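Local structure of inositol-3-phosphate synthase (Caenorhabditis elegans, 1VKO) at residues G89-G94 and A173-P178; E252-V257 and P301-V306; Q259-T264 and V274-V279; A411-A416 and H435-D440. The protein is an inositol-3-phosphate synthase of the myo-inositol-1-phosphate synthase family, which binds NAD on a Rossmann-type fold and is modelled here as an assembly of four subunits. All blocks are in the same frame, centred on the assembly; numbering follows the deposited sequence. Where two conformers were deposited one is given.

Contact 1 (G89-G94 and A173-P178); sequences GSTAVG and AKVFEP
Thr91 OG1 is pressed against the branch point of Val175 while its polar bond goes elsewhere, to Asn87 O one turn back in the helix. Thr91 OG1 lies 3.7 Å from both Val175 CB and Val175 CG2, and the two side chains cross at about a right angle. The torsion explains how Thr91 serves two neighbours: with chi1 at -68°, OG1 stands beside the backbone N and CG2 anti to it, which brings Thr91 CG2 to 3.8 Å from Phe176 CZ. The helix involved, 87-100, follows the Rossmann strand 77-82 through a glycine-rich turn where Asn87 N binds the NAD. The other segment runs from the last residue of helix 168-173 to the first of helix 178-188. From it Phe176 presents a ring edge to the helix backbone. Thr91 O lies near the ring plane, 3.6 Å from Phe176 CZ, and Ser90 O lies at the same rim, 4.2 Å from Phe176 CE2. Both carbonyls already have hydrogen-bond partners, Gly94 N (2.8 Å from Ser90 O) and Ser95 OG (for Thr91 O); their place at the ring edge is consistent with a weak additional attraction to the ring hydrogens. Gly94 lets the ring come close to the main chain, with Gly94 CA 4.0 Å from Phe176 CZ. Nearer the helix start, Ala173 CB meets Ser90 OG, a hydroxyl bonded to Gly86 O. Met426 of the third subunit packs on Phe176.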
loop_
_atom_site.group_PDB
_atom_site.type_symbol
_atom_site.label_atom_id
_atom_site.label_comp_id
_atom_site.label_asym_id
_atom_site.label_seq_id
_atom_site.Cartn_x
_atom_site.Cartn_y
_atom_site.Cartn_z
ATOM N N GLY A 89 30.637 -2.742 -1.979
ATOM C CA GLY A 89 32.011 -3.094 -1.681
ATOM C C GLY A 89 32.344 -2.845 -0.221
ATOM O O GLY A 89 32.795 -3.762 0.459
ATOM N N SER A 90 32.162 -1.620 0.278
ATOM C CA SER A 90 32.674 -1.289 1.622
ATOM C C SER A 90 31.865 -2.059 2.672
ATOM O O SER A 90 32.355 -2.406 3.741
ATOM C CB SER A 90 32.595 0.211 1.881
ATOM O OG SER A 90 31.245 0.660 1.789
ATOM N N THR A 91 30.615 -2.351 2.344
ATOM C CA THR A 91 29.766 -3.119 3.240
ATOM C C THR A 91 30.146 -4.590 3.274
ATOM O O THR A 91 30.174 -5.182 4.348
ATOM C CB THR A 91 28.285 -2.949 2.840
ATOM O OG1 THR A 91 27.899 -1.597 3.098
ATOM C CG2 THR A 91 27.386 -3.772 3.748
ATOM N N ALA A 92 30.379 -5.172 2.096
ATOM C CA ALA A 92 30.869 -6.522 1.956
ATOM C C ALA A 92 32.094 -6.717 2.829
ATOM O O ALA A 92 32.164 -7.672 3.587
ATOM C CB ALA A 92 31.198 -6.811 0.502
ATOM N N VAL A 93 33.037 -5.778 2.749
ATOM C CA VAL A 93 34.285 -5.857 3.527
ATOM C C VAL A 93 33.973 -5.643 5.012
ATOM O O VAL A 93 34.370 -6.434 5.853
ATOM C CB VAL A 93 35.359 -4.826 3.033
ATOM C CG1 VAL A 93 36.683 -4.962 3.794
ATOM C CG2 VAL A 93 35.621 -4.968 1.572
ATOM N N GLY A 94 33.237 -4.581 5.316
ATOM C CA GLY A 94 32.883 -4.250 6.690
ATOM C C GLY A 94 32.279 -5.401 7.462
ATOM O O GLY A 94 32.717 -5.716 8.574
ATOM N N ALA A 173 28.556 5.650 2.457
ATOM C CA ALA A 173 27.509 4.707 2.065
ATOM C C ALA A 173 26.266 4.821 2.949
ATOM O O ALA A 173 25.124 4.716 2.453
ATOM C CB ALA A 173 28.061 3.306 2.095
ATOM N N LYS A 174 26.477 5.060 4.253
ATOM C CA LYS A 174 25.364 5.283 5.212
ATOM C C LYS A 174 24.583 3.995 5.468
ATOM O O LYS A 174 23.368 4.038 5.645
ATOM C CB LYS A 174 24.387 6.380 4.719
ATOM C CG LYS A 174 25.035 7.740 4.467
ATOM C CD LYS A 174 24.012 8.831 4.313
ATOM C CE LYS A 174 23.636 9.128 2.866
ATOM N NZ LYS A 174 24.707 9.901 2.172
ATOM N N VAL A 175 25.274 2.863 5.459
ATOM C CA VAL A 175 24.669 1.556 5.720
ATOM C C VAL A 175 24.762 1.115 7.194
ATOM O O VAL A 175 23.744 0.797 7.833
ATOM C CB VAL A 175 25.309 0.483 4.786
ATOM C CG1 VAL A 175 24.593 -0.844 4.899
ATOM C CG2 VAL A 175 25.255 0.967 3.334
ATOM N N PHE A 176 25.977 1.077 7.740
ATOM C CA PHE A 176 26.157 0.686 9.122
ATOM C C PHE A 176 25.804 1.874 10.007
ATOM O O PHE A 176 26.086 3.026 9.672
ATOM C CB PHE A 176 27.620 0.320 9.388
ATOM C CG PHE A 176 28.128 -0.830 8.554
ATOM C CD1 PHE A 176 27.637 -2.108 8.721
ATOM C CD2 PHE A 176 29.127 -0.633 7.636
ATOM C CE1 PHE A 176 28.125 -3.178 7.948
ATOM C CE2 PHE A 176 29.638 -1.688 6.877
ATOM C CZ PHE A 176 29.119 -2.969 7.038
ATOM N N GLU A 177 25.222 1.581 11.161
ATOM C CA GLU A 177 24.904 2.587 12.172
ATOM C C GLU A 177 26.243 3.213 12.661
ATOM O O GLU A 177 27.250 2.537 12.540
ATOM C CB GLU A 177 24.213 1.869 13.320
ATOM C CG GLU A 177 22.812 1.393 13.054
ATOM C CD GLU A 177 21.916 2.483 12.502
ATOM O OE1 GLU A 177 21.789 3.567 13.111
ATOM O OE2 GLU A 177 21.363 2.244 11.438
ATOM N N PRO A 178 26.264 4.455 13.172
ATOM C CA PRO A 178 27.513 5.141 13.468
ATOM C C PRO A 178 28.371 4.235 14.317
ATOM O O PRO A 178 29.432 3.870 13.877
ATOM C CB PRO A 178 27.049 6.408 14.218
ATOM C CG PRO A 178 25.650 6.685 13.446
ATOM C CD PRO A 178 25.112 5.307 13.521
#

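Contact 2 (E252-V257 and P301-V306); sequences ERYTDV and PQNTLV
Two loops that follow neighbouring parallel strands of the Rossmann sheet, 242-247 and 295-298, meet here through Tyr254 and Asn303, with the Pro301 side chain about 4 Å from the NAD. The Asn303 amide stacks over one face of the Tyr254 ring, the planes 17° apart, and Asn303 CB makes a CH-pi contact 4.0 Å from the ring centroid, offset toward the rim. Asn303 CG lies between the backbone N and the carbonyl carbon (chi1 60°), and from there OD1 accepts Thr255 N at 3.1 Å, in the carbonyl plane on a lone pair. The other end of the amide, Asn303 ND2, lies 3.4 Å from Val257 CG2, whose further neighbour is Val306 CG1 at 4.0 Å. A second side-chain amide also takes a main-chain N-H: Glu252 N reaches Gln302 OE1 at 3.2 Å, but from above the carbonyl plane, 65° out of it. At the ring edge a water in plane bridges Tyr254 OH and Pro301 O, 2.7 Å from each. Glu252 OE1 is held separately by Ser280 and Ser282. With both direct bonds running from backbone to side-chain amide, the loops are joined without any strand pairing, and the bond from Thr255 N probably helps to keep the Asn303 amide laid over the ring.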
loop_
_atom_site.group_PDB
_atom_site.type_symbol
_atom_site.label_atom_id
_atom_site.label_comp_id
_atom_site.label_asym_id
_atom_site.label_seq_id
_atom_site.Cartn_x
_atom_site.Cartn_y
_atom_site.Cartn_z
ATOM N N GLU A 252 27.849 0.375 -16.175
ATOM C CA GLU A 252 28.281 0.924 -17.478
ATOM C C GLU A 252 27.115 0.820 -18.463
ATOM O O GLU A 252 26.176 0.070 -18.225
ATOM C CB GLU A 252 29.439 0.093 -18.079
ATOM C CG GLU A 252 30.652 -0.036 -17.167
ATOM C CD GLU A 252 31.835 -0.774 -17.779
ATOM O OE1 GLU A 252 31.701 -1.860 -18.412
ATOM O OE2 GLU A 252 32.942 -0.254 -17.594
ATOM N N ARG A 253 27.168 1.557 -19.570
ATOM C CA ARG A 253 26.287 1.244 -20.709
ATOM C C ARG A 253 26.763 -0.034 -21.412
ATOM O O ARG A 253 27.840 -0.582 -21.126
ATOM C CB ARG A 253 26.250 2.397 -21.723
ATOM C CG ARG A 253 27.612 2.717 -22.329
ATOM C CD ARG A 253 27.578 3.647 -23.509
ATOM N NE ARG A 253 28.917 3.977 -24.013
ATOM C CZ ARG A 253 29.577 3.317 -24.971
ATOM N NH1 ARG A 253 29.052 2.223 -25.549
ATOM N NH2 ARG A 253 30.791 3.738 -25.341
ATOM N N TYR A 254 25.924 -0.514 -22.317
ATOM C CA TYR A 254 26.207 -1.640 -23.175
ATOM C C TYR A 254 27.238 -1.225 -24.219
ATOM O O TYR A 254 27.221 -0.121 -24.713
ATOM C CB TYR A 254 24.910 -2.018 -23.893
ATOM C CG TYR A 254 24.076 -3.059 -23.178
ATOM C CD1 TYR A 254 23.772 -2.935 -21.834
ATOM C CD2 TYR A 254 23.609 -4.182 -23.857
ATOM C CE1 TYR A 254 23.045 -3.887 -21.180
ATOM C CE2 TYR A 254 22.847 -5.132 -23.213
ATOM C CZ TYR A 254 22.554 -4.968 -21.867
ATOM O OH TYR A 254 21.802 -5.923 -21.191
ATOM N N THR A 255 28.123 -2.128 -24.570
ATOM C CA THR A 255 28.976 -1.982 -25.739
ATOM C C THR A 255 28.160 -2.408 -26.969
ATOM O O THR A 255 27.098 -3.017 -26.800
ATOM C CB THR A 255 30.152 -2.973 -25.562
ATOM O OG1 THR A 255 30.913 -2.616 -24.400
ATOM C CG2 THR A 255 31.151 -2.864 -26.680
ATOM N N ASP A 256 28.617 -2.079 -28.186
ATOM C CA ASP A 256 28.096 -2.741 -29.392
ATOM C C ASP A 256 28.548 -4.194 -29.330
ATOM O O ASP A 256 29.488 -4.541 -28.572
ATOM C CB ASP A 256 28.608 -2.084 -30.682
ATOM C CG ASP A 256 27.977 -0.713 -30.945
ATOM O OD1 ASP A 256 26.722 -0.621 -30.982
ATOM O OD2 ASP A 256 28.652 0.333 -31.132
ATOM N N VAL A 257 27.854 -5.054 -30.076
ATOM C CA VAL A 257 28.284 -6.451 -30.256
ATOM C C VAL A 257 28.237 -6.728 -31.749
ATOM O O VAL A 257 27.225 -6.452 -32.392
ATOM C CB VAL A 257 27.388 -7.471 -29.500
ATOM C CG1 VAL A 257 27.995 -8.868 -29.549
ATOM C CG2 VAL A 257 27.174 -7.053 -28.056
ATOM N N PRO A 301 24.308 -4.699 -14.711
ATOM C CA PRO A 301 23.538 -4.945 -15.921
ATOM C C PRO A 301 24.319 -4.972 -17.235
ATOM O O PRO A 301 23.810 -5.576 -18.172
ATOM C CB PRO A 301 22.570 -3.749 -15.963
ATOM C CG PRO A 301 22.468 -3.325 -14.600
ATOM C CD PRO A 301 23.887 -3.453 -14.057
ATOM N N GLN A 302 25.504 -4.332 -17.329
ATOM C CA GLN A 302 26.163 -4.239 -18.640
ATOM C C GLN A 302 26.518 -5.585 -19.234
ATOM O O GLN A 302 26.674 -6.574 -18.499
ATOM C CB GLN A 302 27.371 -3.343 -18.658
ATOM C CG GLN A 302 28.595 -3.928 -17.935
ATOM C CD GLN A 302 28.702 -3.408 -16.546
ATOM O OE1 GLN A 302 27.732 -2.847 -16.034
ATOM N NE2 GLN A 302 29.867 -3.567 -15.918
ATOM N N ASN A 303 26.654 -5.600 -20.568
ATOM C CA ASN A 303 26.879 -6.838 -21.324
ATOM C C ASN A 303 28.347 -7.266 -21.452
ATOM O O ASN A 303 28.805 -7.660 -22.526
ATOM C CB ASN A 303 26.157 -6.814 -22.676
ATOM C CG ASN A 303 26.610 -5.691 -23.570
ATOM O OD1 ASN A 303 26.795 -4.577 -23.124
ATOM N ND2 ASN A 303 26.775 -5.985 -24.856
ATOM N N THR A 304 29.059 -7.229 -20.316
ATOM C CA THR A 304 30.458 -7.544 -20.281
ATOM C C THR A 304 30.788 -8.879 -20.960
ATOM O O THR A 304 31.742 -8.962 -21.743
ATOM C CB THR A 304 30.988 -7.581 -18.841
ATOM O OG1 THR A 304 30.749 -6.327 -18.165
ATOM C CG2 THR A 304 32.510 -7.698 -18.893
ATOM N N LEU A 305 29.990 -9.906 -20.671
ATOM C CA LEU A 305 30.253 -11.268 -21.127
ATOM C C LEU A 305 29.731 -11.537 -22.541
ATOM O O LEU A 305 28.974 -12.476 -22.788
ATOM C CB LEU A 305 29.705 -12.263 -20.087
ATOM C CG LEU A 305 30.214 -11.965 -18.650
ATOM C CD1 LEU A 305 29.489 -12.753 -17.574
ATOM C CD2 LEU A 305 31.724 -12.190 -18.529
ATOM N N VAL A 306 30.144 -10.680 -23.466
ATOM C CA VAL A 306 29.949 -10.896 -24.901
ATOM C C VAL A 306 30.529 -12.262 -25.347
ATOM O O VAL A 306 31.372 -12.837 -24.645
ATOM C CB VAL A 306 30.579 -9.736 -25.721
ATOM C CG1 VAL A 306 29.837 -8.442 -25.444
ATOM C CG2 VAL A 306 32.057 -9.569 -25.387
HETATM O O HOH W 1 21.130 -5.959 -18.588
#

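Contact 3 (Q259-T264 and V274-V279)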
loop_
_atom_site.group_PDB
_atom_site.type_symbol
_atom_site.label_atom_id
_atom_site.label_comp_id
_atom_site.label_asym_id
_atom_site.label_seq_id
_atom_site.Cartn_x
_atom_site.Cartn_y
_atom_site.Cartn_z
ATOM N N GLN A 259 30.805 -8.922 -35.156
ATOM C CA GLN A 259 32.051 -9.548 -35.587
ATOM C C GLN A 259 32.977 -8.476 -36.122
ATOM O O GLN A 259 32.528 -7.544 -36.798
ATOM C CB GLN A 259 31.829 -10.683 -36.602
ATOM C CG GLN A 259 30.760 -10.435 -37.667
ATOM C CD GLN A 259 30.544 -11.653 -38.568
ATOM O OE1 GLN A 259 31.447 -12.055 -39.313
ATOM N NE2 GLN A 259 29.352 -12.243 -38.494
ATOM N N GLY A 260 34.264 -8.616 -35.801
ATOM C CA GLY A 260 35.259 -7.568 -36.021
ATOM C C GLY A 260 35.698 -6.989 -34.687
ATOM O O GLY A 260 36.875 -6.603 -34.504
ATOM N N LEU A 261 34.752 -6.949 -33.743
ATOM C CA LEU A 261 34.958 -6.276 -32.472
ATOM C C LEU A 261 35.119 -7.234 -31.317
ATOM O O LEU A 261 36.149 -7.210 -30.635
ATOM C CB LEU A 261 33.816 -5.297 -32.204
ATOM C CG LEU A 261 33.686 -4.622 -30.827
ATOM C CD1 LEU A 261 34.825 -3.660 -30.513
ATOM C CD2 LEU A 261 32.363 -3.928 -30.766
ATOM N N ASN A 262 34.121 -8.084 -31.095
ATOM C CA ASN A 262 34.059 -8.898 -29.877
ATOM C C ASN A 262 33.200 -10.173 -29.966
ATOM O O ASN A 262 32.751 -10.695 -28.943
ATOM C CB ASN A 262 33.633 -8.011 -28.683
ATOM C CG ASN A 262 32.258 -7.364 -28.890
ATOM O OD1 ASN A 262 31.451 -7.856 -29.675
ATOM N ND2 ASN A 262 31.990 -6.260 -28.176
ATOM N N ALA A 263 32.984 -10.693 -31.177
ATOM C CA ALA A 263 32.238 -11.958 -31.352
ATOM C C ALA A 263 33.084 -13.178 -31.006
ATOM O O ALA A 263 32.537 -14.231 -30.608
ATOM C CB ALA A 263 31.677 -12.094 -32.763
ATOM N N THR A 264 34.405 -13.059 -31.159
ATOM C CA THR A 264 35.299 -14.157 -30.794
ATOM C C THR A 264 36.378 -13.679 -29.856
ATOM O O THR A 264 36.585 -12.481 -29.721
ATOM C CB THR A 264 35.985 -14.745 -32.020
ATOM O OG1 THR A 264 37.097 -13.905 -32.370
ATOM C CG2 THR A 264 35.055 -14.743 -33.241
ATOM N N VAL A 274 44.605 -2.894 -30.718
ATOM C CA VAL A 274 44.474 -1.731 -31.618
ATOM C C VAL A 274 43.705 -0.544 -30.990
ATOM O O VAL A 274 43.367 0.410 -31.677
ATOM C CB VAL A 274 43.781 -2.101 -32.976
ATOM C CG1 VAL A 274 44.478 -3.205 -33.687
ATOM C CG2 VAL A 274 42.343 -2.464 -32.765
ATOM N N ASN A 275 43.402 -0.638 -29.695
ATOM C CA ASN A 275 42.820 0.454 -28.902
ATOM C C ASN A 275 41.423 0.902 -29.318
ATOM O O ASN A 275 41.071 2.084 -29.244
ATOM C CB ASN A 275 43.754 1.654 -28.851
ATOM C CG ASN A 275 43.826 2.243 -27.493
ATOM O OD1 ASN A 275 44.161 1.546 -26.533
ATOM N ND2 ASN A 275 43.523 3.534 -27.385
ATOM N N GLU A 276 40.634 -0.079 -29.710
ATOM C CA GLU A 276 39.269 0.098 -30.124
ATOM C C GLU A 276 38.449 0.835 -29.065
ATOM O O GLU A 276 38.715 0.722 -27.868
ATOM C CB GLU A 276 38.696 -1.300 -30.382
ATOM C CG GLU A 276 37.278 -1.347 -30.882
ATOM C CD GLU A 276 37.105 -0.548 -32.146
ATOM O OE1 GLU A 276 37.798 -0.866 -33.154
ATOM O OE2 GLU A 276 36.281 0.402 -32.102
ATOM N N ASP A 277 37.440 1.575 -29.513
ATOM C CA ASP A 277 36.614 2.372 -28.629
ATOM C C ASP A 277 35.567 1.581 -27.862
ATOM O O ASP A 277 35.472 1.742 -26.659
ATOM C CB ASP A 277 35.968 3.532 -29.404
ATOM C CG ASP A 277 36.721 4.837 -29.216
ATOM O OD1 ASP A 277 36.405 5.559 -28.252
ATOM O OD2 ASP A 277 37.644 5.223 -29.960
ATOM N N GLU A 278 34.778 0.751 -28.558
ATOM C CA GLU A 278 33.749 -0.090 -27.938
ATOM C C GLU A 278 34.366 -1.261 -27.182
ATOM O O GLU A 278 33.961 -2.410 -27.354
ATOM C CB GLU A 278 32.730 -0.617 -28.979
ATOM C CG GLU A 278 31.658 0.374 -29.445
ATOM C CD GLU A 278 30.835 0.970 -28.304
ATOM O OE1 GLU A 278 30.074 0.246 -27.646
ATOM O OE2 GLU A 278 30.927 2.192 -28.074
ATOM N N VAL A 279 35.350 -0.974 -26.352
ATOM C CA VAL A 279 35.902 -1.944 -25.417
ATOM C C VAL A 279 35.852 -1.299 -24.035
ATOM O O VAL A 279 36.543 -0.325 -23.785
ATOM C CB VAL A 279 37.347 -2.357 -25.808
ATOM C CG1 VAL A 279 37.999 -3.218 -24.729
ATOM C CG2 VAL A 279 37.337 -3.089 -27.138
HETATM O O HOH W 2 33.792 -5.198 -26.395
#
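Apolar contact centres on Leu261: both methyls pack on Glu278, and CD1 reaches on to Glu276 and Val279. Its CG is anti to the backbone N (chi1 170°), and beyond it Leu261 CD1 meets Glu276 CG at 3.4 Å, the side chains crossing at about a right angle. Leu261 CD2 lies 3.8 Å from Glu278 CB, and Leu261 CD1 also touches Val279 CG2 at 4.2 Å. Polar linkage across the contact runs through one water, which accepts from Asn262 ND2 at 2.7 Å and donates to Glu278 O at 3.0 Å; Asn262 ND2 has a second acceptor in Asp256 O. Charge is directed elsewhere: the Glu278 carboxylate turns away to Asp256 N and to a salt bridge with Arg253. The segments flank helix 265-273, with Thr264 capping its start through Glu267 N and Val274 leaving helical geometry at its end. Both glutamates thus lend aliphatic carbons to Leu261 while no direct hydrogen bond joins the segments, which are linked in polar fashion by the water and, indirectly, through Asp256.

Contact 4 (A411-A416 and H435-D440). With NAD (nicotinamide-adenine-dinucleotide), chain G; POP (pyrophosphate 2-), chain H.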
loop_
_atom_site.group_PDB
_atom_site.type_symbol
_atom_site.label_atom_id
_atom_site.label_comp_id
_atom_site.label_asym_id
_atom_site.label_seq_id
_atom_site.Cartn_x
_atom_site.Cartn_y
_atom_site.Cartn_z
ATOM N N ALA A 411 18.179 7.604 0.283
ATOM C CA ALA A 411 19.578 7.131 0.265
ATOM C C ALA A 411 19.728 5.650 -0.169
ATOM O O ALA A 411 19.276 5.261 -1.273
ATOM C CB ALA A 411 20.257 7.424 1.627
ATOM N N ASP A 412 20.333 4.823 0.691
ATOM C CA ASP A 412 20.470 3.374 0.438
ATOM C C ASP A 412 19.155 2.579 0.631
ATOM O O ASP A 412 19.059 1.394 0.261
ATOM C CB ASP A 412 21.552 2.786 1.356
ATOM C CG ASP A 412 21.964 1.388 0.940
ATOM O OD1 ASP A 412 22.687 1.276 -0.086
ATOM O OD2 ASP A 412 21.603 0.349 1.566
ATOM N N SER A 413 18.160 3.219 1.239
ATOM C CA SER A 413 16.897 2.563 1.537
ATOM C C SER A 413 16.015 2.599 0.285
ATOM O O SER A 413 15.056 3.394 0.229
ATOM C CB SER A 413 16.197 3.303 2.676
ATOM O OG SER A 413 15.232 2.491 3.327
ATOM N N LYS A 414 16.318 1.784 -0.732
ATOM C CA LYS A 414 15.460 1.841 -1.953
ATOM C C LYS A 414 14.013 1.461 -1.638
ATOM O O LYS A 414 13.741 0.702 -0.695
ATOM C CB LYS A 414 16.045 1.100 -3.191
ATOM C CG LYS A 414 15.533 -0.293 -3.484
ATOM C CD LYS A 414 14.383 -0.322 -4.491
ATOM C CE LYS A 414 14.196 -1.745 -5.052
ATOM N NZ LYS A 414 15.099 -2.054 -6.201
ATOM N N ARG A 415 13.093 2.027 -2.417
ATOM C CA ARG A 415 11.660 1.815 -2.216
ATOM C C ARG A 415 11.065 1.200 -3.478
ATOM O O ARG A 415 11.055 1.844 -4.544
ATOM C CB ARG A 415 10.962 3.140 -1.891
ATOM C CG ARG A 415 11.554 3.841 -0.689
ATOM C CD ARG A 415 11.376 3.059 0.589
ATOM N NE ARG A 415 12.330 3.484 1.601
ATOM C CZ ARG A 415 12.108 4.463 2.482
ATOM N NH1 ARG A 415 10.949 5.132 2.488
ATOM N NH2 ARG A 415 13.049 4.760 3.371
ATOM N N ALA A 416 10.593 -0.045 -3.358
ATOM C CA ALA A 416 10.052 -0.749 -4.502
ATOM C C ALA A 416 8.531 -0.702 -4.396
ATOM O O ALA A 416 7.967 -1.176 -3.429
ATOM C CB ALA A 416 10.577 -2.201 -4.560
ATOM N N HIS A 435 4.388 -2.694 -1.282
ATOM C CA HIS A 435 5.460 -1.747 -0.917
ATOM C C HIS A 435 6.599 -2.444 -0.136
ATOM O O HIS A 435 6.363 -3.026 0.926
ATOM C CB HIS A 435 4.915 -0.507 -0.174
ATOM C CG HIS A 435 5.971 0.518 0.150
ATOM N ND1 HIS A 435 6.126 1.687 -0.572
ATOM C CD2 HIS A 435 6.929 0.547 1.114
ATOM C CE1 HIS A 435 7.132 2.388 -0.071
ATOM N NE2 HIS A 435 7.637 1.719 0.952
ATOM N N ASN A 436 7.822 -2.333 -0.671
ATOM C CA ASN A 436 8.999 -3.106 -0.275
ATOM C C ASN A 436 10.246 -2.259 0.062
ATOM O O ASN A 436 10.959 -1.807 -0.838
ATOM C CB ASN A 436 9.379 -4.025 -1.425
ATOM C CG ASN A 436 10.374 -5.097 -1.029
ATOM O OD1 ASN A 436 10.735 -5.234 0.151
ATOM N ND2 ASN A 436 10.823 -5.889 -2.027
ATOM N N THR A 437 10.542 -2.102 1.351
ATOM C CA THR A 437 11.716 -1.341 1.803
ATOM C C THR A 437 12.991 -2.201 1.675
ATOM O O THR A 437 13.184 -3.161 2.439
ATOM C CB THR A 437 11.493 -0.851 3.228
ATOM O OG1 THR A 437 10.325 -0.027 3.253
ATOM C CG2 THR A 437 12.623 0.135 3.673
ATOM N N CYS A 438 13.819 -1.878 0.671
ATOM C CA CYS A 438 15.024 -2.673 0.291
ATOM C C CYS A 438 16.305 -1.943 0.683
ATOM O O CYS A 438 16.724 -0.960 0.038
ATOM C CB CYS A 438 15.068 -2.951 -1.211
ATOM S SG CYS A 438 13.705 -3.975 -1.762
ATOM N N GLU A 439 16.926 -2.412 1.750
ATOM C CA GLU A 439 18.187 -1.822 2.179
ATOM C C GLU A 439 19.232 -2.362 1.234
ATOM O O GLU A 439 19.890 -3.365 1.531
ATOM C CB GLU A 439 18.434 -2.208 3.627
ATOM C CG GLU A 439 17.276 -1.849 4.550
ATOM C CD GLU A 439 16.963 -0.346 4.601
ATOM O OE1 GLU A 439 17.699 0.470 3.987
ATOM O OE2 GLU A 439 15.960 0.028 5.265
ATOM N N ASP A 440 19.342 -1.739 0.055
ATOM C CA ASP A 440 20.038 -2.386 -1.071
ATOM C C ASP A 440 21.371 -3.045 -0.699
ATOM O O ASP A 440 21.617 -4.195 -1.061
ATOM C CB ASP A 440 20.270 -1.398 -2.204
ATOM C CG ASP A 440 19.035 -1.187 -3.053
ATOM O OD1 ASP A 440 18.142 -2.089 -3.106
ATOM O OD2 ASP A 440 18.876 -0.127 -3.692
HETATM P PA NAD G . 28.105 2.593 -5.534
HETATM O O1A NAD G . 28.155 3.841 -6.276
HETATM O O2A NAD G . 27.996 2.902 -4.099
HETATM O O5B NAD G . 29.400 1.762 -5.919
HETATM C C5B NAD G . 30.069 2.013 -7.119
HETATM C C4B NAD G . 31.538 2.202 -6.788
HETATM O O4B NAD G . 32.298 1.802 -7.907
HETATM C C3B NAD G . 31.885 3.639 -6.521
HETATM O O3B NAD G . 32.880 3.575 -5.511
HETATM C C2B NAD G . 32.581 4.134 -7.757
HETATM O O2B NAD G . 33.691 4.887 -7.272
HETATM C C1B NAD G . 33.120 2.839 -8.357
HETATM N N9A NAD G . 33.400 2.759 -9.814
HETATM C C8A NAD G . 32.732 3.298 -10.871
HETATM N N7A NAD G . 33.389 2.962 -12.004
HETATM C C5A NAD G . 34.474 2.218 -11.718
HETATM C C6A NAD G . 35.504 1.649 -12.488
HETATM N N6A NAD G . 35.610 1.806 -13.817
HETATM N N1A NAD G . 36.499 0.957 -11.846
HETATM C C2A NAD G . 36.508 0.851 -10.485
HETATM N N3A NAD G . 35.527 1.445 -9.760
HETATM C C4A NAD G . 34.508 2.113 -10.342
HETATM O O3 NAD G . 26.896 1.635 -6.035
HETATM P PN NAD G . 26.566 0.290 -5.250
HETATM O O1N NAD G . 27.813 -0.129 -4.557
HETATM O O2N NAD G . 25.355 0.529 -4.461
HETATM O O5D NAD G . 26.351 -0.847 -6.387
HETATM C C5D NAD G . 27.272 -0.994 -7.454
HETATM C C4D NAD G . 26.697 -1.706 -8.693
HETATM O O4D NAD G . 25.998 -2.867 -8.314
HETATM C C3D NAD G . 25.716 -0.855 -9.508
HETATM O O3D NAD G . 25.957 -1.076 -10.870
HETATM C C2D NAD G . 24.383 -1.505 -9.238
HETATM O O2D NAD G . 23.442 -1.428 -10.297
HETATM C C1D NAD G . 24.795 -2.939 -9.046
HETATM N N1N NAD G . 23.670 -3.582 -8.378
HETATM C C2N NAD G . 23.291 -3.172 -7.138
HETATM C C3N NAD G . 22.207 -3.776 -6.541
HETATM C C7N NAD G . 22.077 -3.572 -5.079
HETATM O O7N NAD G . 23.021 -2.686 -4.506
HETATM N N7N NAD G . 21.130 -4.222 -4.391
HETATM C C4N NAD G . 21.506 -4.814 -7.184
HETATM C C5N NAD G . 21.895 -5.202 -8.447
HETATM C C6N NAD G . 22.990 -4.566 -9.053
HETATM P P1 POP H . 16.130 -5.578 -7.344
HETATM O O1 POP H . 16.191 -7.042 -6.930
HETATM O O2 POP H . 15.648 -4.737 -6.185
HETATM O O3 POP H . 15.153 -5.425 -8.500
HETATM O O POP H . 17.631 -5.073 -7.740
HETATM P P2 POP H . 18.065 -3.579 -8.231
HETATM O O4 POP H . 18.672 -2.852 -7.036
HETATM O O5 POP H . 19.066 -3.721 -9.370
HETATM O O6 POP H . 16.932 -2.683 -8.743
#
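The Lys414 side chain starts against the Asp440 carboxylate, with Lys414 CB 3.1 Å from Asp440 OD2. Next, Lys414 CG lies 3.2 Å from Asp440 OD1 and 3.5 Å from Cys438 CB. Lys414 CE then passes Cys438 SG at 4.0 Å, and Lys414 NZ donates to pyrophosphate O2 at 2.7 Å, with a weak bond to Asn354 OD1. The lysine stands on the antiparallel hairpin of strands 413-423 and 429-439, in which Lys414 and Cys438 form a hydrogen-bonded pair: Cys438 N to Lys414 O is 2.9 Å, while the return bond is weak. Where the second strand gives way to helix 440-458, Asp440 N meets Asp412 O at 3.2 Å, nearly along the C=O axis (163°), and Asp440 O accepts a weak bond from NAD N7N. On the other sheet face Ser413 OG donates to Glu439 OE2 at 3.2 Å, on its syn side but 33° out of the carboxylate plane, and itself accepts Arg415 NH2. His435 to Thr437 pair with a strand of the third subunit, continuing the sheet.

Contacts 1, 3 and 4 are largely buried, whereas contact 2 is only partly so. Contacts 2 and 3 adjoin, centres 12 Å apart, contact 3 being nested within the chain loop that contact 2 closes; Glu278 connects them through Arg253 and Asp256 N. Contacts 1 and 4 also touch, where Val175 packs on Asp412, and helix 440-458, which begins at Asp440, covers Thr91 and Val175. Their chemistry follows their place: regular strand pairing in contact 4, side-chain amides accepting backbone N-H groups in contact 2, and no direct hydrogen bond in contacts 1 and 3. Among the four, contact 4 hydrogen-bonds the NAD (weakly) and the pyrophosphate, while contact 3 lies farthest from the chain centre, about 27 Å between centres.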